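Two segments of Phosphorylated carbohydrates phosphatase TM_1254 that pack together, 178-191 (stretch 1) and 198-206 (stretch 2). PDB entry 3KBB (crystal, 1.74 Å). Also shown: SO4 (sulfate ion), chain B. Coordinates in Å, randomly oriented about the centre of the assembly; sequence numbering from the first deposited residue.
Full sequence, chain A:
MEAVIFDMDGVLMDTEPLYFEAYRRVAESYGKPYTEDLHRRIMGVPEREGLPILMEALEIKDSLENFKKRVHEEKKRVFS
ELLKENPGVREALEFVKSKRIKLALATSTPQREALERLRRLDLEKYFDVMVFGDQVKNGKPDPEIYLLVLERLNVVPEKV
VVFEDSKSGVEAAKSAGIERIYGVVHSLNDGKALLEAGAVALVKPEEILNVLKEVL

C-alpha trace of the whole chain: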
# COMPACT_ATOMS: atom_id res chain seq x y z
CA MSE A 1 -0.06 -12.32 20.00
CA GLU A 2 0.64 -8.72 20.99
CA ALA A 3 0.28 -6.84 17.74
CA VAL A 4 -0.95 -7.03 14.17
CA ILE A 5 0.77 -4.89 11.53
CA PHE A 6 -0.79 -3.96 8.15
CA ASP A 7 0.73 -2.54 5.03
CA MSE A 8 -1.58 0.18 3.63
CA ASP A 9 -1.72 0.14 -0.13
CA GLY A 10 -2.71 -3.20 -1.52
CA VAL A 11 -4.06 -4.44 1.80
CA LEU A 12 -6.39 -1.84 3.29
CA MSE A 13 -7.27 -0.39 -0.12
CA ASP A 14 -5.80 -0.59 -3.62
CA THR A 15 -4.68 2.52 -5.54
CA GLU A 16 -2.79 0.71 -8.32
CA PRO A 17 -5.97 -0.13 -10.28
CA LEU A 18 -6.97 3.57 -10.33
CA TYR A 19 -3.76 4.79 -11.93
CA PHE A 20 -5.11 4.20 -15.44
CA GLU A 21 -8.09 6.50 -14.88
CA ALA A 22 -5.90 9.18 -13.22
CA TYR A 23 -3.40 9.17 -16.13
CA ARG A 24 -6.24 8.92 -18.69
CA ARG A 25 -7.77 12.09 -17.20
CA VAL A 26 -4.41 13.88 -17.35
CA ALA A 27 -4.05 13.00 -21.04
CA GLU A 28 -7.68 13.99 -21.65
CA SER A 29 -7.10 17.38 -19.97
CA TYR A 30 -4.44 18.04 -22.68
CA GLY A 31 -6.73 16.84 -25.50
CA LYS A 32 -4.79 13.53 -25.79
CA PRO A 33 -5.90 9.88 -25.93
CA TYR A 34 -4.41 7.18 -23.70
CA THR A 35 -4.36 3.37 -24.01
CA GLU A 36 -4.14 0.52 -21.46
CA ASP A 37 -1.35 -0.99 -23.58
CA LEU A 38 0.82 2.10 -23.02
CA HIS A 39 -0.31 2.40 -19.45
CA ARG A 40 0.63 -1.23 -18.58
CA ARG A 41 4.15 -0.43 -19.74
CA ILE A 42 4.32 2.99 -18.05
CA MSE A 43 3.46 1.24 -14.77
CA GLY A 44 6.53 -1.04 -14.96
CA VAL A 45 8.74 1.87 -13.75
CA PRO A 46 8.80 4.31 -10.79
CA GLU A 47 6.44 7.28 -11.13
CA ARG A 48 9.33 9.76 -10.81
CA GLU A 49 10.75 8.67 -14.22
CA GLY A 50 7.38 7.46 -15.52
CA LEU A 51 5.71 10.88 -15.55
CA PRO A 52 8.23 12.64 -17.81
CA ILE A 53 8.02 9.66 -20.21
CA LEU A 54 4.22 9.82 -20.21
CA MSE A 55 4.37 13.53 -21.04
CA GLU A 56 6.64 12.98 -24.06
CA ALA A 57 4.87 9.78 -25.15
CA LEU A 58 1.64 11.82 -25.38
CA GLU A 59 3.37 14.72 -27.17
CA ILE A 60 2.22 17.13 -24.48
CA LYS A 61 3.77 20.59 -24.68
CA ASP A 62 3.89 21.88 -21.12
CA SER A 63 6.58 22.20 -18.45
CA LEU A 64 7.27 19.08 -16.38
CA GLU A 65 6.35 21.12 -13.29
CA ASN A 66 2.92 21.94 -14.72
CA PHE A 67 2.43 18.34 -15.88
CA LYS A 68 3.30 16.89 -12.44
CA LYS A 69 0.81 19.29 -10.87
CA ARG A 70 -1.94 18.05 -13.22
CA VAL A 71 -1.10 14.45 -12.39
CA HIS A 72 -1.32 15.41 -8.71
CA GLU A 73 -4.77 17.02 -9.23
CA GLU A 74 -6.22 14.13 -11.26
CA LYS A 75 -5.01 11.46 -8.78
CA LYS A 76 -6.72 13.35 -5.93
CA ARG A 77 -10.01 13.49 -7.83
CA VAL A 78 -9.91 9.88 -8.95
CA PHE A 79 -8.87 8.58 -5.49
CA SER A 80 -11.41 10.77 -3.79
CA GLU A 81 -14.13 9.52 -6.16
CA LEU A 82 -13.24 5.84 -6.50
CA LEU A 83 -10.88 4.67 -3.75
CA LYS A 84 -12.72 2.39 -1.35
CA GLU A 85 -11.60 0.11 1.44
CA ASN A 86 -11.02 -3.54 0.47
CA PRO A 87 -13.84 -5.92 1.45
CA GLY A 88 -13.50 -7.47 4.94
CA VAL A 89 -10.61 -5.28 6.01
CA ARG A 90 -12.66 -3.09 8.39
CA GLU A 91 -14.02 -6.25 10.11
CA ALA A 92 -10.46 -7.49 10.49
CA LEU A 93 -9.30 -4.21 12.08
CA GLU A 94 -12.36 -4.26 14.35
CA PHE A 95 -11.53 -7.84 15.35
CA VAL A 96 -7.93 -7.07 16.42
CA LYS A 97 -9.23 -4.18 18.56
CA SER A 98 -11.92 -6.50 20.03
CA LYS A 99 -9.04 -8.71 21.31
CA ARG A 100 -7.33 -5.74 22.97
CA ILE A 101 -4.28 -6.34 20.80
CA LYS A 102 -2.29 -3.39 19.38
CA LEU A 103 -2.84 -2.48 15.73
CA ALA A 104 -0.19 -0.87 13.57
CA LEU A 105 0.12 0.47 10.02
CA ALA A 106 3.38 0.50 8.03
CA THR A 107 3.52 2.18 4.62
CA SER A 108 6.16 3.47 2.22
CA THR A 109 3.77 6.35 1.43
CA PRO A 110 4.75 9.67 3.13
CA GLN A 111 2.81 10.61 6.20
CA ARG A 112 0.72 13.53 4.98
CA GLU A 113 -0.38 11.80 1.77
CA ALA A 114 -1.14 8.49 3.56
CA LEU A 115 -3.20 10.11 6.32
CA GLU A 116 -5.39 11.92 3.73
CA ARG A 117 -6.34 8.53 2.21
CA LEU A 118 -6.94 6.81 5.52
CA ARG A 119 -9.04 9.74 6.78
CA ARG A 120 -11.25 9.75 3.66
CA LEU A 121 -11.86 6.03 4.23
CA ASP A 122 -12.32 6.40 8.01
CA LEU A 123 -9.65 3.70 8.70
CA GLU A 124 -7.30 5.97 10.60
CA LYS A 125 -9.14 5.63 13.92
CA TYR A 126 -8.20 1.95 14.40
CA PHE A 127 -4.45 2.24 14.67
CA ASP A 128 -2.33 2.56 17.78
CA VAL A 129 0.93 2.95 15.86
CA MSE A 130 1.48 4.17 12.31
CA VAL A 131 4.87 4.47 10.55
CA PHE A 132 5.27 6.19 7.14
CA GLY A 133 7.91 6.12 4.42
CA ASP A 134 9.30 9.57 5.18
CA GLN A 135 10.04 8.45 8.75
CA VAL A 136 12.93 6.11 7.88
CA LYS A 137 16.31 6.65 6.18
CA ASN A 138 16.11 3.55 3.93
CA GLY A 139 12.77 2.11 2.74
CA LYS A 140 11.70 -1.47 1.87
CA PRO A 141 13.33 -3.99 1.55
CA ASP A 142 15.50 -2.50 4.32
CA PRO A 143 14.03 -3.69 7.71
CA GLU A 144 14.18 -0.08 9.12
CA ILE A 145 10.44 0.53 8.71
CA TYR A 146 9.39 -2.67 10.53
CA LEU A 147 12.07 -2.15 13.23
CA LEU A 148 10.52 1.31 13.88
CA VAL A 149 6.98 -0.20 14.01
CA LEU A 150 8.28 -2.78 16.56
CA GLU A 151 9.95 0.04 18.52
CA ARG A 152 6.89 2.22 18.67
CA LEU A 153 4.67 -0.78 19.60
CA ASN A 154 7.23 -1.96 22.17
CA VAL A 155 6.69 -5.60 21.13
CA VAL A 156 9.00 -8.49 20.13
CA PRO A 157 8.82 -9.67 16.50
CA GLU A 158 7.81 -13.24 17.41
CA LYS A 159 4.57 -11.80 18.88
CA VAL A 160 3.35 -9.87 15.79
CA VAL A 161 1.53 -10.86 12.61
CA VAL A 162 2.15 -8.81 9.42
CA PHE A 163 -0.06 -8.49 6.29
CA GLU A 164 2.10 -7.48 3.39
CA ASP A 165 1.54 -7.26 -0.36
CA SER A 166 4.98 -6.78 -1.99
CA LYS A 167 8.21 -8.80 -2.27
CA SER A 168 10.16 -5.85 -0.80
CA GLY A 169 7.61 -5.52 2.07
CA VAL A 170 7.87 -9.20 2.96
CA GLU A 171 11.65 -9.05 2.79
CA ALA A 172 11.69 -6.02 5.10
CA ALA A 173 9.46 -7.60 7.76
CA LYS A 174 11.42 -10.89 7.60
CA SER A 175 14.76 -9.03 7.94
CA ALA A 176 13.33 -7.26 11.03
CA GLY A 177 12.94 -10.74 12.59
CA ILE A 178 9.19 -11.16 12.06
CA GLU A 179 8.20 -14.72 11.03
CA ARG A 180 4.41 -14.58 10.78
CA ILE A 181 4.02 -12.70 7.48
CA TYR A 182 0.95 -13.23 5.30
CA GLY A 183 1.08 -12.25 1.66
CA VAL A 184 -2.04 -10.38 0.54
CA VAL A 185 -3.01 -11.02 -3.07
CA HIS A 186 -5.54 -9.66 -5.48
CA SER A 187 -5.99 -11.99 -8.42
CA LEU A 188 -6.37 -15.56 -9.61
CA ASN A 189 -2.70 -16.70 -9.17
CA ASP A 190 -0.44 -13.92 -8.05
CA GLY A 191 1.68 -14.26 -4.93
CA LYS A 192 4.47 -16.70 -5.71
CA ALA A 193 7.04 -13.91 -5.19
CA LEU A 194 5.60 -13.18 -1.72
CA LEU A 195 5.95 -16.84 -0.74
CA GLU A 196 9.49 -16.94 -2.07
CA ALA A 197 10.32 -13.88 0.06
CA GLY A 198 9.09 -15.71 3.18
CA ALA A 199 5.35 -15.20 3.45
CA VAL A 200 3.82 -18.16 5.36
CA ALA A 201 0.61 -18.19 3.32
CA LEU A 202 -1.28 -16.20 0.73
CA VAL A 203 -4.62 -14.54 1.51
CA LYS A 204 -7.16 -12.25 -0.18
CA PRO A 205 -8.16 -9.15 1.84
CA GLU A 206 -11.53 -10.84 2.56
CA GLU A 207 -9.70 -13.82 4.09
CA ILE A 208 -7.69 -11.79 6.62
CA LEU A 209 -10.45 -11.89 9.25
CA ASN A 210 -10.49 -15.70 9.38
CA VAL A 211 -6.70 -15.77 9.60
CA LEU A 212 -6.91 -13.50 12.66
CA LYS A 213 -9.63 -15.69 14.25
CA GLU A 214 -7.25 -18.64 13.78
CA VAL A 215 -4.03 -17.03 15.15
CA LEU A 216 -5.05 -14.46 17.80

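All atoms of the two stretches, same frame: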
# COMPACT_ATOMS: atom_id res chain seq x y z
N ILE A 178 10.59 -10.76 11.99
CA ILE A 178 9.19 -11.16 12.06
C ILE A 178 8.98 -12.41 11.17
O ILE A 178 9.30 -12.41 9.98
CB ILE A 178 8.27 -10.03 11.57
CG1 ILE A 178 8.44 -8.79 12.47
CG2 ILE A 178 6.76 -10.51 11.54
CD1 ILE A 178 7.76 -7.54 11.92
N GLU A 179 8.42 -13.45 11.77
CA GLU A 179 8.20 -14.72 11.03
C GLU A 179 6.80 -14.87 10.45
O GLU A 179 6.62 -15.41 9.34
CB GLU A 179 8.56 -15.91 11.91
CG GLU A 179 10.09 -16.06 12.05
CD GLU A 179 10.81 -16.34 10.73
OE1 GLU A 179 10.52 -17.38 10.09
OE2 GLU A 179 11.67 -15.52 10.35
N ARG A 180 5.80 -14.42 11.20
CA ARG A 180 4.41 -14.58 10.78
C ARG A 180 3.96 -13.49 9.81
O ARG A 180 3.31 -12.51 10.22
CB ARG A 180 3.44 -14.67 11.96
CG ARG A 180 3.78 -15.71 13.00
CD ARG A 180 2.63 -15.81 14.00
NE ARG A 180 2.88 -16.86 14.98
CZ ARG A 180 2.22 -18.02 15.04
NH1 ARG A 180 1.25 -18.31 14.17
NH2 ARG A 180 2.56 -18.90 15.99
N ILE A 181 4.34 -13.67 8.54
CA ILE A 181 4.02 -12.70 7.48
C ILE A 181 3.07 -13.33 6.48
O ILE A 181 3.39 -14.40 5.92
CB ILE A 181 5.31 -12.28 6.73
CG1 ILE A 181 6.33 -11.69 7.73
CG2 ILE A 181 4.99 -11.26 5.59
CD1 ILE A 181 7.71 -11.68 7.15
N TYR A 182 1.90 -12.73 6.28
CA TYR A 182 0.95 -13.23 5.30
C TYR A 182 1.05 -12.37 4.06
O TYR A 182 1.15 -11.13 4.16
CB TYR A 182 -0.48 -13.18 5.85
CG TYR A 182 -0.72 -14.25 6.89
CD1 TYR A 182 -1.27 -15.50 6.54
CD2 TYR A 182 -0.32 -14.06 8.21
CE1 TYR A 182 -1.44 -16.49 7.50
CE2 TYR A 182 -0.49 -15.03 9.19
CZ TYR A 182 -1.03 -16.27 8.83
OH TYR A 182 -1.22 -17.26 9.76
N GLY A 183 1.05 -13.00 2.89
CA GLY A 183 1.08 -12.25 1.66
C GLY A 183 -0.33 -12.02 1.15
O GLY A 183 -1.08 -12.97 0.91
N VAL A 184 -0.69 -10.76 0.96
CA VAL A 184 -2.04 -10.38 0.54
C VAL A 184 -2.09 -10.22 -0.97
O VAL A 184 -1.29 -9.49 -1.54
CB VAL A 184 -2.50 -9.04 1.23
CG1 VAL A 184 -3.91 -8.66 0.71
CG2 VAL A 184 -2.54 -9.28 2.72
N VAL A 185 -3.01 -10.95 -1.61
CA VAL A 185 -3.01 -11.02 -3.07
C VAL A 185 -4.35 -10.58 -3.61
O VAL A 185 -5.34 -10.54 -2.90
CB VAL A 185 -2.72 -12.48 -3.55
CG1 VAL A 185 -1.31 -12.88 -3.20
CG2 VAL A 185 -3.70 -13.43 -2.94
N HIS A 186 -4.38 -10.30 -4.91
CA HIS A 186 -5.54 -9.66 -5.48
C HIS A 186 -6.18 -10.33 -6.67
O HIS A 186 -7.23 -9.88 -7.13
CB HIS A 186 -5.15 -8.24 -5.84
CG HIS A 186 -4.60 -7.50 -4.67
ND1 HIS A 186 -5.38 -7.15 -3.59
CD2 HIS A 186 -3.34 -7.12 -4.37
CE1 HIS A 186 -4.63 -6.55 -2.68
NE2 HIS A 186 -3.38 -6.53 -3.12
N SER A 187 -5.57 -11.41 -7.15
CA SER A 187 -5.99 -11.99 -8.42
C SER A 187 -5.96 -13.50 -8.35
O SER A 187 -5.72 -14.08 -7.29
CB SER A 187 -5.11 -11.47 -9.55
OG SER A 187 -3.87 -12.17 -9.59
N LEU A 188 -6.21 -14.12 -9.51
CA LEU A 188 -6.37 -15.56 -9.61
C LEU A 188 -5.13 -16.33 -9.10
O LEU A 188 -5.27 -17.24 -8.31
CB LEU A 188 -6.75 -15.98 -11.04
CG LEU A 188 -7.08 -17.47 -11.29
CD1 LEU A 188 -8.36 -17.95 -10.60
CD2 LEU A 188 -7.16 -17.74 -12.80
N ASN A 189 -3.94 -15.93 -9.54
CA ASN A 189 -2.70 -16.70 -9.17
C ASN A 189 -1.44 -15.94 -8.87
O ASN A 189 -0.34 -16.49 -8.96
CB ASN A 189 -2.39 -17.71 -10.25
CG ASN A 189 -3.12 -18.96 -10.05
OD1 ASN A 189 -4.08 -19.21 -10.74
ND2 ASN A 189 -2.70 -19.76 -9.06
N ASP A 190 -1.59 -14.68 -8.48
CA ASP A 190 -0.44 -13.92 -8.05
C ASP A 190 -0.04 -14.42 -6.65
O ASP A 190 -0.83 -15.11 -5.94
CB ASP A 190 -0.74 -12.40 -8.02
CG ASP A 190 -1.90 -12.05 -7.10
OD1 ASP A 190 -2.88 -12.85 -7.04
OD2 ASP A 190 -1.84 -10.98 -6.44
N GLY A 191 1.20 -14.11 -6.30
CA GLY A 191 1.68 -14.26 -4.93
C GLY A 191 2.87 -15.16 -4.75
O GLY A 191 3.43 -15.24 -3.65
N GLY A 198 9.27 -15.24 1.81
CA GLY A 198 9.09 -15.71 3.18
C GLY A 198 7.70 -15.62 3.75
O GLY A 198 7.49 -16.00 4.92
N ALA A 199 6.74 -15.20 2.94
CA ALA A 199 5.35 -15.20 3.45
C ALA A 199 4.94 -16.66 3.79
O ALA A 199 5.34 -17.62 3.09
CB ALA A 199 4.40 -14.59 2.45
N VAL A 200 4.17 -16.81 4.86
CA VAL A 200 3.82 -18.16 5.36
C VAL A 200 2.53 -18.70 4.72
O VAL A 200 2.22 -19.90 4.83
CB VAL A 200 3.66 -18.20 6.90
CG1 VAL A 200 4.99 -17.80 7.58
CG2 VAL A 200 2.43 -17.36 7.37
N ALA A 201 1.84 -17.84 3.98
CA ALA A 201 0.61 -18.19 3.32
C ALA A 201 0.17 -16.99 2.53
O ALA A 201 0.50 -15.84 2.88
CB ALA A 201 -0.48 -18.58 4.34
N LEU A 202 -0.62 -17.26 1.50
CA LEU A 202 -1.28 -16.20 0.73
C LEU A 202 -2.75 -16.05 1.15
O LEU A 202 -3.46 -17.07 1.41
CB LEU A 202 -1.21 -16.51 -0.76
CG LEU A 202 0.18 -16.74 -1.38
CD1 LEU A 202 0.05 -17.04 -2.85
CD2 LEU A 202 1.05 -15.47 -1.16
N VAL A 203 -3.22 -14.81 1.21
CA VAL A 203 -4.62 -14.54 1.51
C VAL A 203 -5.17 -13.38 0.71
O VAL A 203 -4.44 -12.44 0.43
CB VAL A 203 -4.82 -14.21 3.00
CG1 VAL A 203 -4.65 -15.46 3.81
CG2 VAL A 203 -3.86 -13.06 3.42
N LYS A 204 -6.46 -13.44 0.36
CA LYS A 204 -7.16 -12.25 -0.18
C LYS A 204 -7.57 -11.35 1.00
O LYS A 204 -7.65 -11.81 2.13
CB LYS A 204 -8.41 -12.69 -0.98
CG LYS A 204 -8.08 -13.58 -2.19
CD LYS A 204 -9.31 -13.90 -3.04
CE LYS A 204 -10.04 -15.14 -2.53
NZ LYS A 204 -9.38 -16.45 -2.90
N PRO A 205 -7.77 -10.05 0.76
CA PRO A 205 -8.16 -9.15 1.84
C PRO A 205 -9.35 -9.69 2.64
O PRO A 205 -9.33 -9.64 3.86
CB PRO A 205 -8.57 -7.89 1.08
CG PRO A 205 -7.59 -7.89 -0.05
CD PRO A 205 -7.56 -9.32 -0.51
N GLU A 206 -10.34 -10.23 1.93
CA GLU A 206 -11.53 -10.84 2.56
C GLU A 206 -11.22 -12.01 3.46
O GLU A 206 -12.05 -12.37 4.26
CB GLU A 206 -12.52 -11.41 1.51
CG GLU A 206 -12.77 -10.55 0.34
CD GLU A 206 -11.77 -10.82 -0.76
OE1 GLU A 206 -11.91 -11.85 -1.46
OE2 GLU A 206 -10.86 -10.00 -0.93
S SO4 B . 3.86 -13.20 -8.79
O1 SO4 B . 2.60 -12.67 -8.27
O2 SO4 B . 3.54 -14.32 -9.68
O3 SO4 B . 4.65 -12.20 -9.49
O4 SO4 B . 4.72 -13.65 -7.73
O HOH W 1 8.49 -16.26 7.59

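Two strands, one ending at Val184 and the other at Val203, run parallel and lie edge to edge here, and the first rule of the contact is that backbone does the joining. Gly183 bonds to stretch 2 through both its N and its O: Gly183 N donates to Ala201 O at 2.9 Å, and Gly183 O accepts from Val203 N at 2.8 Å. The ladder extends in both directions, with Val200 N to Ile181 O at 2.7 Å and Val185 N to Val203 O at 2.9 Å. Together the stretches bury 709 Å².

Leu202 gives up the most surface. It shares its face of the sheet with Gly183, which offers no side chain, and its m,t rotamer brings the methyl end nearer to stretch 1. Leu202 CD2 lies 3.5 Å from Gly191 O and 4.1 Å from Val185 CG1, while Leu202 CD1 lies 3.7 Å from Asp190 O. Both glycines make room for it: a CB on Gly183 would sit a tight 3.2 Å from Leu202 CD2, and one on Gly191 would clash with Leu202 CD1 at 2.6 Å. The Gly191 backbone angles call for glycine in any case, and Gly191 N binds sulfate O1 at 2.8 Å.

Val203 occupies the other face, beside Tyr182 and Val184. Val203 CG2 meets Val184 CG2 at 4.1 Å and Tyr182 CB at 4.2 Å, so two beta-branched valines pack side by side on this buried face, next to the Tyr182 side chain. Val184 CG1 continues the apolar surface to Pro205 CG, 3.8 Å away.

Val200, though exposed, is nearly as well covered by stretch 1. Val200 CG2 sits over one face of the Tyr182 ring, 3.9 Å from CZ of Tyr182, a CH-pi contact that a flat aromatic accommodates well. Ala201 CB also touches this ring, 3.9 Å from Tyr182 CD1. One cost remains: Val185 O is buried without a polar partner.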